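Local coordinates for protein endonuclease and methylase LlaGI (Lactococcus lactis, PDB 5FFJ) that is a Type ISP restriction-modification enzyme that probably recognises, methylates and, when its nuclease is present, cleaves DNA, with a helicase-like ATPase for movement along it, at residues Ser635-Ser640 with Asp831-Asn836; Glu991-Asp996 with Trp1021-Pro1026; Gly1051-Val1056 with Asp1229-Asp1234. All coordinates share one frame; numbering follows the deposited sequence.

Contact 1: Ser635-Ser640 with Asp831-Asn836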
loop_
_atom_site.group_PDB
_atom_site.type_symbol
_atom_site.label_atom_id
_atom_site.label_comp_id
_atom_site.label_asym_id
_atom_site.label_seq_id
_atom_site.Cartn_x
_atom_site.Cartn_y
_atom_site.Cartn_z
ATOM N N SER A 635 -24.239 -10.262 -8.659
ATOM C CA SER A 635 -25.253 -9.345 -8.162
ATOM C C SER A 635 -26.436 -10.134 -7.636
ATOM O O SER A 635 -26.784 -10.021 -6.467
ATOM C CB SER A 635 -25.710 -8.391 -9.261
ATOM O OG SER A 635 -24.639 -7.584 -9.716
ATOM N N GLN A 636 -27.039 -10.937 -8.508
ATOM C CA GLN A 636 -28.150 -11.802 -8.127
ATOM C C GLN A 636 -27.786 -12.666 -6.923
ATOM O O GLN A 636 -28.577 -12.803 -5.991
ATOM C CB GLN A 636 -28.562 -12.689 -9.304
ATOM N N ALA A 637 -26.586 -13.237 -6.944
ATOM C CA ALA A 637 -26.111 -14.065 -5.840
ATOM C C ALA A 637 -25.998 -13.240 -4.564
ATOM O O ALA A 637 -26.267 -13.737 -3.469
ATOM C CB ALA A 637 -24.773 -14.696 -6.181
ATOM N N MET A 638 -25.599 -11.983 -4.713
ATOM C CA MET A 638 -25.538 -11.063 -3.586
ATOM C C MET A 638 -26.934 -10.527 -3.267
ATOM O O MET A 638 -27.311 -10.411 -2.105
ATOM C CB MET A 638 -24.582 -9.907 -3.883
ATOM C CG MET A 638 -23.111 -10.295 -3.976
ATOM S SD MET A 638 -22.411 -10.813 -2.397
ATOM C CE MET A 638 -20.695 -10.350 -2.624
ATOM N N GLU A 639 -27.698 -10.207 -4.308
ATOM C CA GLU A 639 -29.054 -9.684 -4.144
ATOM C C GLU A 639 -30.014 -10.780 -3.690
ATOM O O GLU A 639 -31.169 -10.502 -3.360
ATOM C CB GLU A 639 -29.562 -9.054 -5.446
ATOM C CG GLU A 639 -29.496 -7.533 -5.472
ATOM C CD GLU A 639 -30.629 -6.893 -4.694
ATOM O OE1 GLU A 639 -30.543 -6.842 -3.450
ATOM O OE2 GLU A 639 -31.613 -6.452 -5.328
ATOM N N SER A 640 -29.536 -12.022 -3.672
ATOM C CA SER A 640 -30.308 -13.129 -3.118
ATOM C C SER A 640 -30.049 -13.266 -1.623
ATOM O O SER A 640 -30.981 -13.226 -0.823
ATOM C CB SER A 640 -29.967 -14.445 -3.818
ATOM O OG SER A 640 -28.621 -14.815 -3.578
ATOM N N ASP A 831 -24.838 -24.968 -3.469
ATOM C CA ASP A 831 -24.305 -23.866 -4.263
ATOM C C ASP A 831 -24.976 -22.506 -4.066
ATOM O O ASP A 831 -26.197 -22.389 -3.930
ATOM C CB ASP A 831 -24.373 -24.223 -5.750
ATOM C CG ASP A 831 -25.485 -25.203 -6.066
ATOM O OD1 ASP A 831 -26.466 -25.263 -5.294
ATOM O OD2 ASP A 831 -25.377 -25.916 -7.088
ATOM N N TYR A 832 -24.116 -21.495 -4.025
ATOM C CA TYR A 832 -24.453 -20.109 -4.304
ATOM C C TYR A 832 -23.521 -19.784 -5.464
ATOM O O TYR A 832 -22.558 -20.519 -5.681
ATOM C CB TYR A 832 -24.200 -19.201 -3.098
ATOM C CG TYR A 832 -25.404 -18.782 -2.280
ATOM C CD1 TYR A 832 -26.258 -17.764 -2.703
ATOM C CD2 TYR A 832 -25.653 -19.371 -1.052
ATOM C CE1 TYR A 832 -27.347 -17.374 -1.924
ATOM C CE2 TYR A 832 -26.725 -18.990 -0.278
ATOM C CZ TYR A 832 -27.569 -17.993 -0.712
ATOM O OH TYR A 832 -28.635 -17.624 0.072
ATOM N N PHE A 833 -23.801 -18.728 -6.223
ATOM C CA PHE A 833 -22.952 -18.357 -7.360
ATOM C C PHE A 833 -22.820 -19.489 -8.381
ATOM O O PHE A 833 -21.969 -19.424 -9.263
ATOM C CB PHE A 833 -21.542 -17.956 -6.894
ATOM C CG PHE A 833 -21.516 -16.886 -5.835
ATOM C CD1 PHE A 833 -21.507 -15.546 -6.183
ATOM C CD2 PHE A 833 -21.468 -17.224 -4.492
ATOM C CE1 PHE A 833 -21.472 -14.563 -5.212
ATOM C CE2 PHE A 833 -21.433 -16.244 -3.516
ATOM C CZ PHE A 833 -21.434 -14.913 -3.877
ATOM N N GLY A 834 -23.655 -20.520 -8.266
ATOM C CA GLY A 834 -23.506 -21.722 -9.072
ATOM C C GLY A 834 -23.466 -21.422 -10.556
ATOM O O GLY A 834 -22.835 -22.134 -11.339
ATOM N N THR A 835 -24.145 -20.349 -10.940
ATOM C CA THR A 835 -24.153 -19.904 -12.324
ATOM C C THR A 835 -22.826 -19.241 -12.688
ATOM O O THR A 835 -22.428 -19.229 -13.853
ATOM C CB THR A 835 -25.307 -18.920 -12.587
ATOM O OG1 THR A 835 -25.284 -18.500 -13.957
ATOM C CG2 THR A 835 -25.193 -17.702 -11.683
ATOM N N ASN A 836 -22.146 -18.696 -11.681
ATOM C CA ASN A 836 -20.867 -18.019 -11.881
ATOM C C ASN A 836 -19.812 -18.979 -12.416
ATOM O O ASN A 836 -19.347 -18.838 -13.546
ATOM C CB ASN A 836 -20.385 -17.392 -10.568
ATOM C CG ASN A 836 -19.256 -16.396 -10.764
ATOM O OD1 ASN A 836 -18.466 -16.497 -11.704
ATOM N ND2 ASN A 836 -19.173 -15.425 -9.863
#
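Ser640 OG is the best-held polar atom here, and a single hydrogen bond grips it. It donates to Ala637 O, one turn back in the same helix, at 2.6 Å. The hydroxyl comes from above the carbonyl plane, 48° out of it, not along a lone pair. It gets there because chi1, 65°, sets OG between the backbone N and the carbonyl carbon. The same oxygen then lies in the plane of the Tyr832 ring, at its edge, with Ser640 OG 3.3 Å from Tyr832 CE1. The tyrosine hydroxyl is held elsewhere, by Glu584 on helix 580-595.

Beside this polar corner the contact is apolar. Ala637 CB points at the other segment and sits over one face of the Phe833 ring, 3.8 Å from its centroid. This is a CH-pi contact, with the methyl 30° off the ring normal. CB lies equally near Phe833 CD1 and CE1, so it rests over one side of the ring. Met638 meets the ring differently: its SD is at the edge, 4.5 Å from Phe833 CZ.

The contact joins helix 633-646, in the coupler region, to the turn leading into helix 834-841, in the N-6 DNA methylase region. Helix 580-595 covers the same group, touching Met638, Tyr832 and Phe833. Helix 602-623 also packs on Met638.

The two segments share no hydrogen bond. Their fit therefore depends on aromatic rings set against a methyl, a thioether and a hydroxyl already engaged within its own helix, so shape matters more than polar pairing at this junction.

Contact 2: Glu991-Asp996 with Trp1021-Pro1026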
loop_
_atom_site.group_PDB
_atom_site.type_symbol
_atom_site.label_atom_id
_atom_site.label_comp_id
_atom_site.label_asym_id
_atom_site.label_seq_id
_atom_site.Cartn_x
_atom_site.Cartn_y
_atom_site.Cartn_z
ATOM N N GLU A 991 14.318 -20.615 -30.213
ATOM C CA GLU A 991 15.146 -19.414 -30.242
ATOM C C GLU A 991 14.570 -18.272 -29.409
ATOM O O GLU A 991 13.352 -18.097 -29.314
ATOM C CB GLU A 991 15.349 -18.946 -31.683
ATOM C CG GLU A 991 14.072 -18.838 -32.502
ATOM C CD GLU A 991 14.336 -18.349 -33.913
ATOM O OE1 GLU A 991 15.498 -17.994 -34.209
ATOM O OE2 GLU A 991 13.390 -18.320 -34.727
ATOM N N VAL A 992 15.474 -17.497 -28.815
ATOM C CA VAL A 992 15.119 -16.351 -27.990
ATOM C C VAL A 992 15.321 -15.061 -28.779
ATOM O O VAL A 992 16.283 -14.935 -29.539
ATOM C CB VAL A 992 15.972 -16.300 -26.703
ATOM C CG1 VAL A 992 15.507 -15.173 -25.790
ATOM C CG2 VAL A 992 15.919 -17.634 -25.971
ATOM N N HIS A 993 14.410 -14.111 -28.592
ATOM C CA HIS A 993 14.515 -12.797 -29.215
ATOM C C HIS A 993 14.443 -11.726 -28.132
ATOM O O HIS A 993 13.427 -11.589 -27.454
ATOM C CB HIS A 993 13.406 -12.602 -30.251
ATOM C CG HIS A 993 13.369 -13.671 -31.298
ATOM N ND1 HIS A 993 14.430 -13.930 -32.138
ATOM C CD2 HIS A 993 12.396 -14.551 -31.641
ATOM C CE1 HIS A 993 14.115 -14.922 -32.952
ATOM N NE2 HIS A 993 12.886 -15.316 -32.671
ATOM N N TYR A 994 15.528 -10.975 -27.968
ATOM C CA TYR A 994 15.653 -10.053 -26.847
ATOM C C TYR A 994 15.999 -8.639 -27.292
ATOM O O TYR A 994 16.767 -8.439 -28.236
ATOM C CB TYR A 994 16.715 -10.565 -25.872
ATOM C CG TYR A 994 17.054 -9.597 -24.761
ATOM C CD1 TYR A 994 16.222 -9.452 -23.656
ATOM C CD2 TYR A 994 18.209 -8.831 -24.815
ATOM C CE1 TYR A 994 16.533 -8.565 -22.640
ATOM C CE2 TYR A 994 18.528 -7.946 -23.807
ATOM C CZ TYR A 994 17.689 -7.815 -22.721
ATOM O OH TYR A 994 18.007 -6.931 -21.715
ATOM N N HIS A 995 15.421 -7.660 -26.601
ATOM C CA HIS A 995 15.752 -6.263 -26.835
ATOM C C HIS A 995 15.719 -5.463 -25.537
ATOM O O HIS A 995 14.733 -5.492 -24.798
ATOM C CB HIS A 995 14.792 -5.641 -27.848
ATOM C CG HIS A 995 15.175 -4.254 -28.259
ATOM N ND1 HIS A 995 14.355 -3.164 -28.060
ATOM C CD2 HIS A 995 16.299 -3.778 -28.845
ATOM C CE1 HIS A 995 14.955 -2.077 -28.515
ATOM N NE2 HIS A 995 16.136 -2.422 -28.994
ATOM N N ASP A 996 16.813 -4.758 -25.269
ATOM C CA ASP A 996 16.878 -3.811 -24.164
ATOM C C ASP A 996 16.381 -2.461 -24.667
ATOM O O ASP A 996 16.900 -1.933 -25.650
ATOM C CB ASP A 996 18.308 -3.704 -23.627
ATOM C CG ASP A 996 18.396 -2.928 -22.323
ATOM O OD1 ASP A 996 17.528 -2.068 -22.064
ATOM O OD2 ASP A 996 19.346 -3.180 -21.552
ATOM N N TRP A 1021 15.299 -7.101 -33.044
ATOM C CA TRP A 1021 15.586 -8.152 -32.074
ATOM C C TRP A 1021 17.029 -8.624 -32.163
ATOM O O TRP A 1021 17.652 -8.553 -33.223
ATOM C CB TRP A 1021 14.652 -9.344 -32.281
ATOM C CG TRP A 1021 13.214 -9.003 -32.125
ATOM C CD1 TRP A 1021 12.277 -8.933 -33.111
ATOM C CD2 TRP A 1021 12.540 -8.677 -30.905
ATOM N NE1 TRP A 1021 11.059 -8.585 -32.581
ATOM C CE2 TRP A 1021 11.194 -8.424 -31.228
ATOM C CE3 TRP A 1021 12.946 -8.578 -29.571
ATOM C CZ2 TRP A 1021 10.251 -8.076 -30.265
ATOM C CZ3 TRP A 1021 12.007 -8.234 -28.617
ATOM C CH2 TRP A 1021 10.675 -7.985 -28.969
ATOM N N GLU A 1022 17.551 -9.101 -31.036
ATOM C CA GLU A 1022 18.851 -9.758 -31.005
ATOM C C GLU A 1022 18.654 -11.253 -30.804
ATOM O O GLU A 1022 17.972 -11.679 -29.871
ATOM C CB GLU A 1022 19.733 -9.190 -29.890
ATOM C CG GLU A 1022 21.162 -9.716 -29.919
ATOM C CD GLU A 1022 21.955 -9.335 -28.687
ATOM O OE1 GLU A 1022 23.020 -9.945 -28.455
ATOM O OE2 GLU A 1022 21.516 -8.425 -27.953
ATOM N N ASN A 1023 19.246 -12.047 -31.688
ATOM C CA ASN A 1023 19.183 -13.495 -31.563
ATOM C C ASN A 1023 20.095 -13.963 -30.434
ATOM O O ASN A 1023 21.293 -13.677 -30.442
ATOM C CB ASN A 1023 19.575 -14.168 -32.880
ATOM C CG ASN A 1023 18.641 -15.303 -33.261
ATOM O OD1 ASN A 1023 17.421 -15.190 -33.138
ATOM N ND2 ASN A 1023 19.213 -16.408 -33.722
ATOM N N ILE A 1024 19.521 -14.674 -29.468
ATOM C CA ILE A 1024 20.257 -15.112 -28.286
ATOM C C ILE A 1024 20.319 -16.632 -28.188
ATOM O O ILE A 1024 19.293 -17.313 -28.227
ATOM C CB ILE A 1024 19.622 -14.536 -26.997
ATOM C CG1 ILE A 1024 20.038 -13.069 -26.832
ATOM C CG2 ILE A 1024 20.027 -15.362 -25.763
ATOM C CD1 ILE A 1024 19.532 -12.402 -25.570
ATOM N N SER A 1025 21.536 -17.146 -28.051
ATOM C CA SER A 1025 21.765 -18.565 -27.817
ATOM C C SER A 1025 22.198 -18.780 -26.368
ATOM O O SER A 1025 23.362 -18.544 -26.039
ATOM C CB SER A 1025 22.831 -19.107 -28.776
ATOM O OG SER A 1025 24.070 -18.443 -28.591
ATOM N N PRO A 1026 21.267 -19.211 -25.494
ATOM C CA PRO A 1026 21.626 -19.422 -24.084
ATOM C C PRO A 1026 22.839 -20.332 -23.884
ATOM O O PRO A 1026 23.047 -21.260 -24.665
ATOM C CB PRO A 1026 20.365 -20.063 -23.482
ATOM C CG PRO A 1026 19.455 -20.357 -24.632
ATOM C CD PRO A 1026 19.827 -19.419 -25.718
#
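An antiparallel strand pair ends the mixed sheet here, with 1022-1024 outermost and 991-996 next to it. Three backbone bonds join them. Tyr994 and Glu1022 form a hydrogen-bonded pair: Tyr994 N donates to Glu1022 O at 3.2 Å, in the carbonyl plane and on a lone pair. Glu1022 N returns a bond to Tyr994 O at 3.0 Å. Ile1024 N gives the third, to Val992 O at 3.2 Å, from above the carbonyl plane.

The sheet has the Rossmann-like methyltransferase order, with antiparallel 977-984 between 915-922 and 944-951; strands 991-996 and 1022-1024 extend it beyond 944-951.

On one face Val992, Tyr994, Glu1022 and Ile1024 lie together. Ile1024 crosses Tyr994 obliquely, and its CD1 touches Tyr994 CB at 3.4 Å. The tyrosine hydroxyl reaches Asn949. On the other face His993 and Asn1023 run side by side, their ring and amide planes 29° apart. Asn1023 OD1 lies at the imidazole edge, 3.3 Å from His993 CE1. Tyr946 stacks on the histidine ring.

Trp1021 lays its indole across strand 991-996, beside His993 and His995. His993 CB lies over one indole face, toward the rim, and His995 CB is 3.9 Å from Trp1021 CE3. Trp1021 NE1 is bonded to Ile1016 O.

Contact 3: Gly1051-Val1056 with Asp1229-Asp1234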
loop_
_atom_site.group_PDB
_atom_site.type_symbol
_atom_site.label_atom_id
_atom_site.label_comp_id
_atom_site.label_asym_id
_atom_site.label_seq_id
_atom_site.Cartn_x
_atom_site.Cartn_y
_atom_site.Cartn_z
ATOM N N GLY A 1051 41.925 -27.099 -3.923
ATOM C CA GLY A 1051 43.019 -26.167 -4.128
ATOM C C GLY A 1051 42.568 -24.719 -4.131
ATOM O O GLY A 1051 43.230 -23.857 -4.710
ATOM N N SER A 1052 41.437 -24.449 -3.488
ATOM C CA SER A 1052 40.936 -23.085 -3.387
ATOM C C SER A 1052 41.837 -22.285 -2.456
ATOM O O SER A 1052 42.568 -22.857 -1.646
ATOM C CB SER A 1052 39.492 -23.068 -2.882
ATOM O OG SER A 1052 39.425 -23.427 -1.515
ATOM N N ILE A 1053 41.787 -20.963 -2.575
ATOM C CA ILE A 1053 42.650 -20.097 -1.783
ATOM C C ILE A 1053 42.184 -20.056 -0.327
ATOM O O ILE A 1053 42.989 -20.224 0.590
ATOM C CB ILE A 1053 42.694 -18.671 -2.370
ATOM C CG1 ILE A 1053 43.205 -18.728 -3.815
ATOM C CG2 ILE A 1053 43.580 -17.769 -1.519
ATOM C CD1 ILE A 1053 43.305 -17.381 -4.503
ATOM N N PHE A 1054 40.890 -19.828 -0.120
ATOM C CA PHE A 1054 40.296 -19.889 1.214
ATOM C C PHE A 1054 39.604 -21.233 1.420
ATOM O O PHE A 1054 38.978 -21.763 0.503
ATOM C CB PHE A 1054 39.292 -18.751 1.423
ATOM C CG PHE A 1054 39.919 -17.386 1.496
ATOM C CD1 PHE A 1054 40.350 -16.870 2.707
ATOM C CD2 PHE A 1054 40.065 -16.613 0.357
ATOM C CE1 PHE A 1054 40.922 -15.615 2.780
ATOM C CE2 PHE A 1054 40.636 -15.356 0.423
ATOM C CZ PHE A 1054 41.065 -14.857 1.636
ATOM N N SER A 1055 39.715 -21.782 2.627
ATOM C CA SER A 1055 39.068 -23.050 2.947
ATOM C C SER A 1055 37.594 -22.830 3.264
ATOM O O SER A 1055 36.754 -23.684 2.982
ATOM C CB SER A 1055 39.763 -23.730 4.129
ATOM O OG SER A 1055 39.665 -22.938 5.300
ATOM N N VAL A 1056 37.294 -21.676 3.853
ATOM C CA VAL A 1056 35.933 -21.335 4.246
ATOM C C VAL A 1056 35.606 -19.882 3.927
ATOM O O VAL A 1056 36.384 -18.975 4.227
ATOM C CB VAL A 1056 35.714 -21.578 5.753
ATOM C CG1 VAL A 1056 34.378 -20.995 6.215
ATOM C CG2 VAL A 1056 35.787 -23.065 6.061
ATOM N N ASP A 1229 44.415 -20.875 10.517
ATOM C CA ASP A 1229 44.630 -20.156 9.269
ATOM C C ASP A 1229 43.623 -20.605 8.217
ATOM O O ASP A 1229 43.615 -21.769 7.819
ATOM C CB ASP A 1229 46.056 -20.377 8.756
ATOM C CG ASP A 1229 47.099 -19.663 9.594
ATOM O OD1 ASP A 1229 46.731 -18.766 10.381
ATOM O OD2 ASP A 1229 48.296 -19.996 9.457
ATOM N N ASN A 1230 42.772 -19.681 7.778
ATOM C CA ASN A 1230 41.804 -19.975 6.726
ATOM C C ASN A 1230 42.426 -19.806 5.341
ATOM O O ASN A 1230 41.777 -20.053 4.325
ATOM C CB ASN A 1230 40.571 -19.075 6.856
ATOM C CG ASN A 1230 39.425 -19.523 5.961
ATOM O OD1 ASN A 1230 39.092 -20.707 5.904
ATOM N ND2 ASN A 1230 38.825 -18.574 5.250
ATOM N N ILE A 1231 43.687 -19.386 5.310
ATOM C CA ILE A 1231 44.408 -19.176 4.061
ATOM C C ILE A 1231 45.897 -19.368 4.331
ATOM O O ILE A 1231 46.345 -19.195 5.463
ATOM C CB ILE A 1231 44.128 -17.771 3.475
ATOM C CG1 ILE A 1231 44.819 -17.595 2.119
ATOM C CG2 ILE A 1231 44.574 -16.690 4.448
ATOM C CD1 ILE A 1231 44.377 -16.353 1.371
ATOM N N VAL A 1232 46.654 -19.734 3.302
ATOM C CA VAL A 1232 48.071 -20.061 3.463
ATOM C C VAL A 1232 48.848 -18.990 4.224
ATOM O O VAL A 1232 49.352 -19.244 5.318
ATOM C CB VAL A 1232 48.755 -20.271 2.099
ATOM C CG1 VAL A 1232 50.241 -20.563 2.287
ATOM C CG2 VAL A 1232 48.088 -21.403 1.334
ATOM N N SER A 1233 48.944 -17.800 3.637
ATOM C CA SER A 1233 49.794 -16.740 4.171
ATOM C C SER A 1233 49.157 -15.357 4.064
ATOM O O SER A 1233 48.178 -15.164 3.341
ATOM C CB SER A 1233 51.133 -16.739 3.433
ATOM O OG SER A 1233 50.934 -16.578 2.038
ATOM N N ASP A 1234 49.724 -14.398 4.791
ATOM C CA ASP A 1234 49.336 -12.998 4.654
ATOM C C ASP A 1234 49.559 -12.530 3.221
ATOM O O ASP A 1234 48.744 -11.796 2.665
ATOM C CB ASP A 1234 50.131 -12.111 5.619
ATOM C CG ASP A 1234 49.648 -12.219 7.051
ATOM O OD1 ASP A 1234 49.076 -13.268 7.413
ATOM O OD2 ASP A 1234 49.844 -11.251 7.816
#
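The Asn1230 side chain crosses Phe1054 at about a right angle, with amide and ring planes 41° apart. Asn1230 ND2 meets the edge of the ring, 3.4 Å from Phe1054 CD1. Ile1231 takes a face of the same ring: its CD1 stands over it in a CH-pi contact, 3.9 Å from the centroid and 21° off the normal. Ile1053 lies alongside Ile1231, pointing the same way, and its CG2 touches the same methyl.

Asn1230 CG is anti to the backbone N (chi1 -169°), which carries the amide to the 1055-1056 backbone. ND2 donates to Val1056 O at 2.7 Å, on a lone pair, and also to Pro1214 O. OD1 accepts from Ser1055 OG and, weakly, from Val1056 N at 2.9 Å. The backbone adds a bond from Ser1055 N to Asn1230 O, 3.2 Å long.

An alanine at Phe1054 would remove the ring and would probably loosen the seat of Ile1231 CD1 and the packing beside the Asn1230 amide.

Both loops belong to the specificity region, and the second leads into helix 1234-1243, which touches Ile1053 and Ile1231. Ser1233 N-caps that helix through Glu1236 N. With both ends of the buried amide bonded, Asn1230 is fixed in rotation. It acts as a polar bridge between the loops, while apolar groups close the helix side.

How the contacts relate
The three contacts follow one another along the chain without overlap, and none touches another. They lie in the coupler-methylase junction, the sheet edge and the specificity region. Centres of contacts 1 and 2 are about 48 Å apart, those of contacts 2 and 3 about 41 Å, and those of contacts 1 and 3 about 69 Å. Approach to the bound DNA tightens in the same order: the nearest atoms are about 21 Å away for contact 1, about 14 Å for contact 2 and about 8 Å for contact 3. Contact 3 is thus closest to the DNA, consistent with its place in the specificity region.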